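Local coordinates for teichoic acid biosynthesis protein F (Staphylococcus epidermidis, PDB 3L7I) that belongs to a family of bacterial teichoic acid biosynthesis proteins, its modelled part showing two Rossmann-like domains of the GT-B type, at residues A[378-381]-A[382-385]; A[497-500]-A[501-505]; A[566-569]-A[570-574]. All coordinates share one frame; numbering follows the deposited sequence.

In the fold
All three contacts are local; the first two are helix-to-strand connections, the third lies inside a helix. Contacts 1 and 2 belong to the same seven-stranded sheet: residues 378-385 lead from helix 367-379 into strand 384-389, and residues 497-505 from helix 487-496 into 504-506, one of its two edge strands within the chain. Both lie at the surface, with centres about 28 Å apart. Contact 3, within helix 566-573 beside the six-stranded sheet, is partly buried and sits across the chain's centre from the other two. A tyrosine hydroxyl secures contact 1; a short 3-10 turn beside a long, weakly bonded ion pair shapes contact 2; contact 3 rests on helical hydrogen bonds and a leucine pair.

Contact 1: A[378-381]-A[382-385]; sequences KYYP and NYRY
The hydroxyl of Y385 donates a hydrogen bond to the backbone carbonyl of Y380, with OH and O 2.7 Å apart. The C=O...donor angle is 136°, and the hydroxyl oxygen is tilted 32° from the carbonyl plane. Y380 O lies at the edge of the Y385 ring, in its plane, 3.4 Å from Y385 CE2. A second tyrosine, Y383, brings CE1 to within 3.9 Å of Y380 CB, an apolar touch at the root of the Y380 side chain; its ring swings there with CG beside its own backbone N (chi1 -72°). Y380, P381, N382 and Y383 form a type I beta turn, the connection by which helix 367-379 passes into strand 384-389 within the beta-alpha-beta unit that starts at strand 354-358. Further out, the Y380 ring leads away from the turn, stacks on H715 and bonds through OH to D712, while Y383 OH bonds to H715 ND1; both tyrosines thus tie the turn to helix 706-721. Y385 is buried, its ring packed against M376 of helix 367-379 and I355 and F357 of strand 354-358.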
ATOM      1  N   LYS A 378     -35.559  27.662 -26.631  1.00 75.71           N
ATOM      2  CA  LYS A 378     -36.419  28.774 -27.011  1.00 78.60           C
ATOM      3  C   LYS A 378     -36.842  29.629 -25.802  1.00 81.83           C
ATOM      4  O   LYS A 378     -36.796  30.859 -25.861  1.00 85.04           O
ATOM      5  CB  LYS A 378     -37.642  28.246 -27.762  1.00 77.70           C
ATOM      6  CG  LYS A 378     -38.535  29.303 -28.397  1.00 80.59           C
ATOM      7  CD  LYS A 378     -39.641  28.641 -29.223  1.00 79.40           C
ATOM      8  CE  LYS A 378     -40.680  29.643 -29.733  1.00 82.37           C
ATOM      9  NZ  LYS A 378     -41.737  28.967 -30.540  1.00 81.19           N
ATOM     10  N   TYR A 379     -37.230  28.984 -24.701  1.00 76.02           N
ATOM     11  CA  TYR A 379     -37.860  29.682 -23.576  1.00 77.40           C
ATOM     12  C   TYR A 379     -36.977  29.897 -22.356  1.00 77.45           C
ATOM     13  O   TYR A 379     -37.349  30.639 -21.447  1.00 81.14           O
ATOM     14  CB  TYR A 379     -39.133  28.945 -23.155  1.00 76.47           C
ATOM     15  CG  TYR A 379     -40.183  28.956 -24.227  1.00 76.97           C
ATOM     16  CD1 TYR A 379     -41.260  29.825 -24.156  1.00 80.06           C
ATOM     17  CD2 TYR A 379     -40.087  28.114 -25.325  1.00 75.51           C
ATOM     18  CE1 TYR A 379     -42.218  29.849 -25.138  1.00 80.25           C
ATOM     19  CE2 TYR A 379     -41.043  28.135 -26.320  1.00 76.07           C
ATOM     20  CZ  TYR A 379     -42.105  29.011 -26.223  1.00 78.12           C
ATOM     21  OH  TYR A 379     -43.057  29.038 -27.210  1.00 78.76           O
ATOM     22  N   TYR A 380     -35.820  29.241 -22.324  1.00 75.88           N
ATOM     23  CA  TYR A 380     -34.913  29.343 -21.184  1.00 75.79           C
ATOM     24  C   TYR A 380     -33.455  29.312 -21.630  1.00 75.43           C
ATOM     25  O   TYR A 380     -32.687  28.450 -21.189  1.00 73.70           O
ATOM     26  CB  TYR A 380     -35.177  28.222 -20.176  1.00 73.83           C
ATOM     27  CG  TYR A 380     -36.601  28.159 -19.707  1.00 74.19           C
ATOM     28  CD1 TYR A 380     -37.152  29.192 -18.972  1.00 76.34           C
ATOM     29  CD2 TYR A 380     -37.400  27.066 -20.009  1.00 72.55           C
ATOM     30  CE1 TYR A 380     -38.457  29.143 -18.546  1.00 76.85           C
ATOM     31  CE2 TYR A 380     -38.704  27.001 -19.589  1.00 73.02           C
ATOM     32  CZ  TYR A 380     -39.227  28.043 -18.857  1.00 75.16           C
ATOM     33  OH  TYR A 380     -40.531  27.979 -18.434  1.00 75.79           O
ATOM     34  N   PRO A 381     -33.063  30.287 -22.467  1.00 78.19           N
ATOM     35  CA  PRO A 381     -31.777  30.311 -23.168  1.00 77.27           C
ATOM     36  C   PRO A 381     -30.598  30.411 -22.224  1.00 77.47           C
ATOM     37  O   PRO A 381     -29.487  30.074 -22.630  1.00 76.62           O
ATOM     38  CB  PRO A 381     -31.848  31.605 -23.988  1.00 79.97           C
ATOM     39  CG  PRO A 381     -33.259  32.046 -23.924  1.00 81.76           C
ATOM     40  CD  PRO A 381     -33.777  31.560 -22.626  1.00 82.07           C
ATOM     41  N   ASN A 382     -30.827  30.860 -20.994  1.00 77.98           N
ATOM     42  CA  ASN A 382     -29.711  31.250 -20.145  1.00 78.61           C
ATOM     43  C   ASN A 382     -29.268  30.203 -19.118  1.00 76.50           C
ATOM     44  O   ASN A 382     -28.611  30.525 -18.133  1.00 77.08           O
ATOM     45  CB  ASN A 382     -29.971  32.617 -19.493  1.00 81.39           C
ATOM     46  CG  ASN A 382     -30.334  33.704 -20.522  1.00 83.78           C
ATOM     47  OD1 ASN A 382     -29.824  33.711 -21.650  1.00 83.88           O
ATOM     48  ND2 ASN A 382     -31.229  34.616 -20.134  1.00 85.86           N
ATOM     49  N   TYR A 383     -29.599  28.941 -19.355  1.00 74.17           N
ATOM     50  CA  TYR A 383     -29.074  27.872 -18.512  1.00 72.23           C
ATOM     51  C   TYR A 383     -27.844  27.235 -19.166  1.00 71.13           C
ATOM     52  O   TYR A 383     -27.649  27.366 -20.381  1.00 71.45           O
ATOM     53  CB  TYR A 383     -30.132  26.802 -18.281  1.00 70.49           C
ATOM     54  CG  TYR A 383     -31.263  27.192 -17.367  1.00 71.35           C
ATOM     55  CD1 TYR A 383     -32.554  26.802 -17.655  1.00 70.91           C
ATOM     56  CD2 TYR A 383     -31.043  27.927 -16.212  1.00 72.71           C
ATOM     57  CE1 TYR A 383     -33.605  27.126 -16.827  1.00 71.81           C
ATOM     58  CE2 TYR A 383     -32.093  28.261 -15.370  1.00 73.65           C
ATOM     59  CZ  TYR A 383     -33.378  27.855 -15.690  1.00 73.21           C
ATOM     60  OH  TYR A 383     -34.456  28.164 -14.889  1.00 75.85           O
ATOM     61  N   ARG A 384     -27.015  26.555 -18.375  1.00 69.99           N
ATOM     62  CA  ARG A 384     -25.898  25.820 -18.950  1.00 68.90           C
ATOM     63  C   ARG A 384     -26.393  24.467 -19.491  1.00 66.82           C
ATOM     64  O   ARG A 384     -26.692  23.548 -18.720  1.00 65.41           O
ATOM     65  CB  ARG A 384     -24.752  25.639 -17.942  1.00 68.68           C
ATOM     66  CG  ARG A 384     -23.491  25.014 -18.563  1.00 67.96           C
ATOM     67  CD  ARG A 384     -22.202  25.350 -17.803  1.00 68.68           C
ATOM     68  NE  ARG A 384     -21.772  24.307 -16.864  1.00 67.14           N
ATOM     69  CZ  ARG A 384     -20.783  23.441 -17.099  1.00 66.17           C
ATOM     70  NH1 ARG A 384     -20.109  23.475 -18.251  1.00 66.55           N
ATOM     71  NH2 ARG A 384     -20.468  22.532 -16.182  1.00 64.96           N
ATOM     72  N   TYR A 385     -26.504  24.353 -20.814  1.00 66.80           N
ATOM     73  CA  TYR A 385     -26.884  23.090 -21.438  1.00 65.05           C
ATOM     74  C   TYR A 385     -25.672  22.260 -21.878  1.00 64.16           C
ATOM     75  O   TYR A 385     -24.760  22.759 -22.561  1.00 65.16           O
ATOM     76  CB  TYR A 385     -27.835  23.334 -22.595  1.00 65.52           C
ATOM     77  CG  TYR A 385     -29.135  23.964 -22.153  1.00 66.28           C
ATOM     78  CD1 TYR A 385     -30.185  23.186 -21.681  1.00 65.11           C
ATOM     79  CD2 TYR A 385     -29.309  25.338 -22.196  1.00 68.35           C
ATOM     80  CE1 TYR A 385     -31.378  23.758 -21.270  1.00 65.95           C
ATOM     81  CE2 TYR A 385     -30.497  25.925 -21.793  1.00 69.24           C
ATOM     82  CZ  TYR A 385     -31.531  25.133 -21.327  1.00 68.03           C
ATOM     83  OH  TYR A 385     -32.715  25.722 -20.921  1.00 69.08           O
TER

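Contact 2: A[497-500]-A[501-505]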
ATOM      1  N   PHE A 497     -40.684  -1.901 -13.984  1.00 60.51           N
ATOM      2  CA  PHE A 497     -39.589  -1.042 -13.571  1.00 59.83           C
ATOM      3  C   PHE A 497     -39.563  -0.780 -12.072  1.00 60.99           C
ATOM      4  O   PHE A 497     -38.806   0.071 -11.614  1.00 60.73           O
ATOM      5  CB  PHE A 497     -39.673   0.305 -14.292  1.00 59.01           C
ATOM      6  CG  PHE A 497     -39.297   0.251 -15.744  1.00 57.76           C
ATOM      7  CD1 PHE A 497     -39.875   1.140 -16.654  1.00 57.40           C
ATOM      8  CD2 PHE A 497     -38.369  -0.673 -16.200  1.00 57.18           C
ATOM      9  CE1 PHE A 497     -39.524   1.101 -18.008  1.00 56.39           C
ATOM     10  CE2 PHE A 497     -38.015  -0.722 -17.535  1.00 56.25           C
ATOM     11  CZ  PHE A 497     -38.586   0.159 -18.445  1.00 55.81           C
ATOM     12  N   TRP A 498     -40.383  -1.497 -11.310  1.00 62.44           N
ATOM     13  CA  TRP A 498     -40.471  -1.259  -9.876  1.00 63.83           C
ATOM     14  C   TRP A 498     -40.689   0.235  -9.621  1.00 63.94           C
ATOM     15  O   TRP A 498     -39.874   0.871  -8.939  1.00 63.95           O
ATOM     16  CB  TRP A 498     -39.165  -1.681  -9.166  1.00 63.79           C
ATOM     17  CG  TRP A 498     -38.628  -3.087  -9.438  1.00 63.75           C
ATOM     18  CD1 TRP A 498     -38.930  -4.237  -8.750  1.00 65.20           C
ATOM     19  CD2 TRP A 498     -37.677  -3.469 -10.443  1.00 62.48           C
ATOM     20  NE1 TRP A 498     -38.251  -5.302  -9.282  1.00 64.93           N
ATOM     21  CE2 TRP A 498     -37.471  -4.862 -10.316  1.00 63.30           C
ATOM     22  CE3 TRP A 498     -36.993  -2.771 -11.448  1.00 60.95           C
ATOM     23  CZ2 TRP A 498     -36.610  -5.570 -11.148  1.00 62.72           C
ATOM     24  CZ3 TRP A 498     -36.127  -3.476 -12.277  1.00 60.32           C
ATOM     25  CH2 TRP A 498     -35.940  -4.864 -12.114  1.00 61.24           C
ATOM     26  N   MET A 499     -41.748   0.816 -10.174  1.00 66.40           N
ATOM     27  CA  MET A 499     -41.961   2.261 -10.035  1.00 64.53           C
ATOM     28  C   MET A 499     -43.199   2.582  -9.207  1.00 66.96           C
ATOM     29  O   MET A 499     -44.135   1.791  -9.157  1.00 69.43           O
ATOM     30  CB  MET A 499     -42.096   2.919 -11.411  1.00 63.32           C
ATOM     31  CG  MET A 499     -40.811   2.998 -12.195  1.00 61.45           C
ATOM     32  SD  MET A 499     -39.834   4.421 -11.691  1.00 61.32           S
ATOM     33  CE  MET A 499     -41.161   5.548 -11.331  1.00 63.04           C
ATOM     34  N   ASP A 500     -43.210   3.739  -8.556  1.00 79.93           N
ATOM     35  CA  ASP A 500     -44.429   4.211  -7.915  1.00 82.04           C
ATOM     36  C   ASP A 500     -45.206   4.995  -8.955  1.00 79.98           C
ATOM     37  O   ASP A 500     -44.604   5.646  -9.796  1.00 77.16           O
ATOM     38  CB  ASP A 500     -44.111   5.132  -6.734  1.00 83.46           C
ATOM     39  CG  ASP A 500     -43.164   4.501  -5.726  1.00 85.68           C
ATOM     40  OD1 ASP A 500     -43.415   3.352  -5.290  1.00 88.46           O
ATOM     41  OD2 ASP A 500     -42.174   5.174  -5.356  1.00 85.29           O
ATOM     42  N   GLU A 501     -46.533   4.948  -8.913  1.00 99.34           N
ATOM     43  CA  GLU A 501     -47.310   5.750  -9.848  1.00 98.12           C
ATOM     44  C   GLU A 501     -47.029   7.216  -9.576  1.00 97.31           C
ATOM     45  O   GLU A 501     -47.117   8.064 -10.459  1.00 95.82           O
ATOM     46  CB  GLU A 501     -48.805   5.454  -9.726  1.00101.20           C
ATOM     47  CG  GLU A 501     -49.674   6.322 -10.641  1.00100.75           C
ATOM     48  CD  GLU A 501     -50.997   5.659 -11.027  1.00103.63           C
ATOM     49  OE1 GLU A 501     -51.639   5.042 -10.141  1.00107.24           O
ATOM     50  OE2 GLU A 501     -51.391   5.762 -12.219  1.00102.83           O
ATOM     51  N   GLU A 502     -46.661   7.494  -8.336  1.00 95.39           N
ATOM     52  CA  GLU A 502     -46.381   8.843  -7.882  1.00 95.69           C
ATOM     53  C   GLU A 502     -45.231   9.491  -8.650  1.00 93.13           C
ATOM     54  O   GLU A 502     -45.045  10.698  -8.590  1.00 93.64           O
ATOM     55  CB  GLU A 502     -46.061   8.816  -6.387  1.00 98.31           C
ATOM     56  CG  GLU A 502     -46.739   7.663  -5.626  1.00101.00           C
ATOM     57  CD  GLU A 502     -47.318   8.106  -4.279  1.00104.69           C
ATOM     58  OE1 GLU A 502     -47.104   9.280  -3.892  1.00105.08           O
ATOM     59  OE2 GLU A 502     -47.994   7.290  -3.605  1.00107.70           O
ATOM     60  N   ARG A 503     -44.461   8.687  -9.371  1.00 74.76           N
ATOM     61  CA  ARG A 503     -43.286   9.188 -10.083  1.00 72.74           C
ATOM     62  C   ARG A 503     -43.473   9.234 -11.602  1.00 70.48           C
ATOM     63  O   ARG A 503     -42.633   9.753 -12.328  1.00 69.15           O
ATOM     64  CB  ARG A 503     -42.058   8.348  -9.734  1.00 72.36           C
ATOM     65  CG  ARG A 503     -41.193   8.941  -8.664  1.00 74.30           C
ATOM     66  CD  ARG A 503     -40.412   7.869  -7.975  1.00 75.34           C
ATOM     67  NE  ARG A 503     -39.203   8.408  -7.364  1.00 76.86           N
ATOM     68  CZ  ARG A 503     -38.705   8.002  -6.193  1.00 79.64           C
ATOM     69  NH1 ARG A 503     -39.341   7.062  -5.485  1.00 81.21           N
ATOM     70  NH2 ARG A 503     -37.580   8.547  -5.719  1.00 81.46           N
ATOM     71  N   ILE A 504     -44.582   8.682 -12.071  1.00 67.50           N
ATOM     72  CA  ILE A 504     -44.883   8.634 -13.486  1.00 66.55           C
ATOM     73  C   ILE A 504     -45.610   9.894 -13.950  1.00 67.96           C
ATOM     74  O   ILE A 504     -46.587  10.326 -13.325  1.00 70.25           O
ATOM     75  CB  ILE A 504     -45.736   7.414 -13.778  1.00 66.75           C
ATOM     76  CG1 ILE A 504     -44.892   6.156 -13.572  1.00 65.24           C
ATOM     77  CG2 ILE A 504     -46.293   7.485 -15.187  1.00 66.38           C
ATOM     78  CD1 ILE A 504     -45.695   4.900 -13.329  1.00 66.05           C
ATOM     79  N   LEU A 505     -45.129  10.500 -15.032  1.00 66.84           N
ATOM     80  CA  LEU A 505     -45.849  11.614 -15.649  1.00 68.25           C
ATOM     81  C   LEU A 505     -46.505  11.129 -16.934  1.00 67.82           C
ATOM     82  O   LEU A 505     -45.826  10.953 -17.955  1.00 66.02           O
ATOM     83  CB  LEU A 505     -44.896  12.749 -15.983  1.00 67.69           C
ATOM     84  CG  LEU A 505     -43.943  13.228 -14.904  1.00 67.75           C
ATOM     85  CD1 LEU A 505     -43.076  14.346 -15.439  1.00 67.38           C
ATOM     86  CD2 LEU A 505     -44.758  13.695 -13.737  1.00 70.29           C
TER
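M499 lays its terminal methyl against R503, and the carbonyl of D500, the next residue, takes the amide of the same arginine, as the chain turns from helix 487-496 toward strand 504-506. Strand 481-484, helix 487-496 and strand 504-506 form a beta-alpha-beta crossover between two neighbouring parallel strands of the Rossmann-like sheet, and residues 501-503 form a short 3-10 turn just ahead of its last strand.

The backbone bonds come first. R503 N donates to D500 O at 3.1 Å, a three-residue step in keeping with a 3-10 turn; the donor stands 60° out of the carbonyl plane and so does not sit on a lone pair. One step on, I504 N donates to E501 O, also at 3.1 Å, carrying the turn up to the strand.

Among the charged groups, D500 and R503 run side by side, pointing the same way, with carboxylate and guanidinium planes 24° apart. D500 OD2 lies in the plane of the R503 guanidinium, at its edge, 3.4 Å from R503 NH1, a salt bridge with a weak hydrogen bond. The carboxylate of E501 turns from this pair to R494 of helix 487-496, joining the turn back to the helix that precedes it.

The apolar contacts centre on M499, whose buried chain bends at chi2 (-83°) and again at chi3, and touches W479 and L482 on its way. Its side chain crosses that of R503 at about a right angle. I504 adds a looser touch: its CG1 is 4.4 Å from M499 CE, while its CD1 lies 3.8 Å from D500 O. M499 CE itself lies against the root of the arginine side chain, 3.3 Å from R503 CB.

Contact 3: A[566-569]-A[570-574]; sequences LDNL and YKELG
The amide of N568 and the carboxylate of E572 are flat groups one helical turn apart, their planes inclined at 31°. It is the aliphatic part of the glutamate that meets the amide: E572 CG comes 4.0 Å from N568 ND2 and nearly as close to OD1. N568 reaches along the helix because its CG is anti to the backbone N (chi1 -166°), while E572, bent at chi2, sends its carboxylate outward to salt bridges with K675 and K678. The third flat group, the Y570 ring, stacks on F599 outside the helix.

On the buried flank, L569 and L573 meet through methyls, CD2 of the first and CD1 of the second, their side chains meeting at a slant; L573 also packs on L677. Beneath these side chains run the i to i+4 bonds of helix 566-573, which joins strands 539-543 and 577-581 in a beta-alpha-beta unit. K571 N donates to D567 O at 2.9 Å. Farther along the bonds bend (131° from L573 N to L569 O), E572 N adds a weak bond to L569 O beside its bond to N568 O, and G574 N continues the pattern to Y570 O.

Polar and apolar groups therefore share the side toward helix 670-677: L573 packs on it, while E572 OE1, paired with K675 and K678, would probably stay ionised.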
ATOM      1  N   LEU A 566     -38.719  -6.614 -52.944  1.00 65.90           N
ATOM      2  CA  LEU A 566     -38.631  -5.337 -53.656  1.00 65.56           C
ATOM      3  C   LEU A 566     -39.045  -5.411 -55.136  1.00 67.34           C
ATOM      4  O   LEU A 566     -39.801  -4.569 -55.618  1.00 67.16           O
ATOM      5  CB  LEU A 566     -37.239  -4.723 -53.522  1.00 65.37           C
ATOM      6  CG  LEU A 566     -36.932  -4.334 -52.082  1.00 63.68           C
ATOM      7  CD1 LEU A 566     -35.530  -3.768 -52.009  1.00 63.93           C
ATOM      8  CD2 LEU A 566     -37.974  -3.353 -51.509  1.00 62.04           C
ATOM      9  N   ASP A 567     -38.553  -6.410 -55.855  1.00 69.33           N
ATOM     10  CA  ASP A 567     -38.984  -6.612 -57.228  1.00 71.39           C
ATOM     11  C   ASP A 567     -40.490  -6.596 -57.395  1.00 71.43           C
ATOM     12  O   ASP A 567     -41.011  -5.893 -58.264  1.00 72.11           O
ATOM     13  CB  ASP A 567     -38.441  -7.914 -57.785  1.00 73.75           C
ATOM     14  CG  ASP A 567     -37.212  -7.701 -58.611  1.00 75.22           C
ATOM     15  OD1 ASP A 567     -37.152  -6.649 -59.321  1.00 75.30           O
ATOM     16  OD2 ASP A 567     -36.313  -8.579 -58.554  1.00 76.52           O
ATOM     17  N   ASN A 568     -41.191  -7.384 -56.583  1.00 71.02           N
ATOM     18  CA  ASN A 568     -42.636  -7.448 -56.723  1.00 71.42           C
ATOM     19  C   ASN A 568     -43.180  -6.066 -56.455  1.00 69.74           C
ATOM     20  O   ASN A 568     -43.954  -5.521 -57.257  1.00 70.63           O
ATOM     21  CB  ASN A 568     -43.277  -8.448 -55.765  1.00 71.30           C
ATOM     22  CG  ASN A 568     -44.713  -8.751 -56.133  1.00 72.60           C
ATOM     23  OD1 ASN A 568     -44.984  -9.173 -57.254  1.00 74.90           O
ATOM     24  ND2 ASN A 568     -45.643  -8.522 -55.204  1.00 71.42           N
ATOM     25  N   LEU A 569     -42.758  -5.510 -55.323  1.00 67.58           N
ATOM     26  CA  LEU A 569     -43.184  -4.199 -54.893  1.00 66.04           C
ATOM     27  C   LEU A 569     -42.945  -3.180 -56.009  1.00 66.80           C
ATOM     28  O   LEU A 569     -43.825  -2.394 -56.352  1.00 67.03           O
ATOM     29  CB  LEU A 569     -42.437  -3.821 -53.606  1.00 64.07           C
ATOM     30  CG  LEU A 569     -43.095  -4.187 -52.279  1.00 62.95           C
ATOM     31  CD1 LEU A 569     -42.303  -3.628 -51.155  1.00 61.34           C
ATOM     32  CD2 LEU A 569     -44.473  -3.595 -52.199  1.00 62.80           C
ATOM     33  N   TYR A 570     -41.750  -3.212 -56.580  1.00 67.48           N
ATOM     34  CA  TYR A 570     -41.385  -2.305 -57.659  1.00 68.54           C
ATOM     35  C   TYR A 570     -42.331  -2.449 -58.850  1.00 70.60           C
ATOM     36  O   TYR A 570     -42.795  -1.459 -59.389  1.00 71.08           O
ATOM     37  CB  TYR A 570     -39.936  -2.589 -58.062  1.00 69.37           C
ATOM     38  CG  TYR A 570     -39.266  -1.599 -58.985  1.00 70.44           C
ATOM     39  CD1 TYR A 570     -39.617  -0.242 -59.014  1.00 69.89           C
ATOM     40  CD2 TYR A 570     -38.249  -2.018 -59.804  1.00 72.25           C
ATOM     41  CE1 TYR A 570     -38.965   0.642 -59.865  1.00 71.18           C
ATOM     42  CE2 TYR A 570     -37.612  -1.153 -60.643  1.00 73.50           C
ATOM     43  CZ  TYR A 570     -37.956   0.168 -60.673  1.00 72.97           C
ATOM     44  OH  TYR A 570     -37.241   0.970 -61.540  1.00 74.60           O
ATOM     45  N   LYS A 571     -42.615  -3.690 -59.248  1.00 73.13           N
ATOM     46  CA  LYS A 571     -43.565  -3.985 -60.329  1.00 78.74           C
ATOM     47  C   LYS A 571     -44.992  -3.497 -60.032  1.00 80.33           C
ATOM     48  O   LYS A 571     -45.685  -2.993 -60.918  1.00 84.33           O
ATOM     49  CB  LYS A 571     -43.604  -5.494 -60.605  1.00 82.35           C
ATOM     50  CG  LYS A 571     -42.592  -6.001 -61.632  1.00 84.11           C
ATOM     51  CD  LYS A 571     -42.668  -7.544 -61.793  1.00 88.25           C
ATOM     52  CE  LYS A 571     -42.252  -8.031 -63.194  1.00 92.90           C
ATOM     53  NZ  LYS A 571     -40.867  -7.638 -63.611  1.00 90.35           N
ATOM     54  N   GLU A 572     -45.410  -3.650 -58.778  1.00 72.14           N
ATOM     55  CA  GLU A 572     -46.807  -3.471 -58.380  1.00 72.09           C
ATOM     56  C   GLU A 572     -47.139  -2.074 -57.899  1.00 70.68           C
ATOM     57  O   GLU A 572     -48.296  -1.675 -57.901  1.00 71.27           O
ATOM     58  CB  GLU A 572     -47.178  -4.463 -57.264  1.00 71.25           C
ATOM     59  CG  GLU A 572     -47.348  -5.899 -57.720  1.00 73.29           C
ATOM     60  CD  GLU A 572     -48.499  -6.079 -58.709  1.00 75.88           C
ATOM     61  OE1 GLU A 572     -49.559  -5.452 -58.504  1.00 75.84           O
ATOM     62  OE2 GLU A 572     -48.348  -6.850 -59.685  1.00 80.04           O
ATOM     63  N   LEU A 573     -46.127  -1.339 -57.466  1.00 69.07           N
ATOM     64  CA  LEU A 573     -46.366  -0.083 -56.774  1.00 67.68           C
ATOM     65  C   LEU A 573     -45.410   1.015 -57.222  1.00 67.61           C
ATOM     66  O   LEU A 573     -45.592   2.176 -56.864  1.00 67.01           O
ATOM     67  CB  LEU A 573     -46.230  -0.290 -55.257  1.00 65.55           C
ATOM     68  CG  LEU A 573     -47.196  -1.292 -54.631  1.00 65.64           C
ATOM     69  CD1 LEU A 573     -46.838  -1.612 -53.201  1.00 63.84           C
ATOM     70  CD2 LEU A 573     -48.602  -0.757 -54.717  1.00 66.49           C
ATOM     71  N   GLY A 574     -44.404   0.646 -58.005  1.00 80.24           N
ATOM     72  CA  GLY A 574     -43.343   1.561 -58.383  1.00 78.72           C
ATOM     73  C   GLY A 574     -43.724   2.830 -59.128  1.00 79.61           C
ATOM     74  O   GLY A 574     -42.863   3.679 -59.380  1.00 78.53           O
TER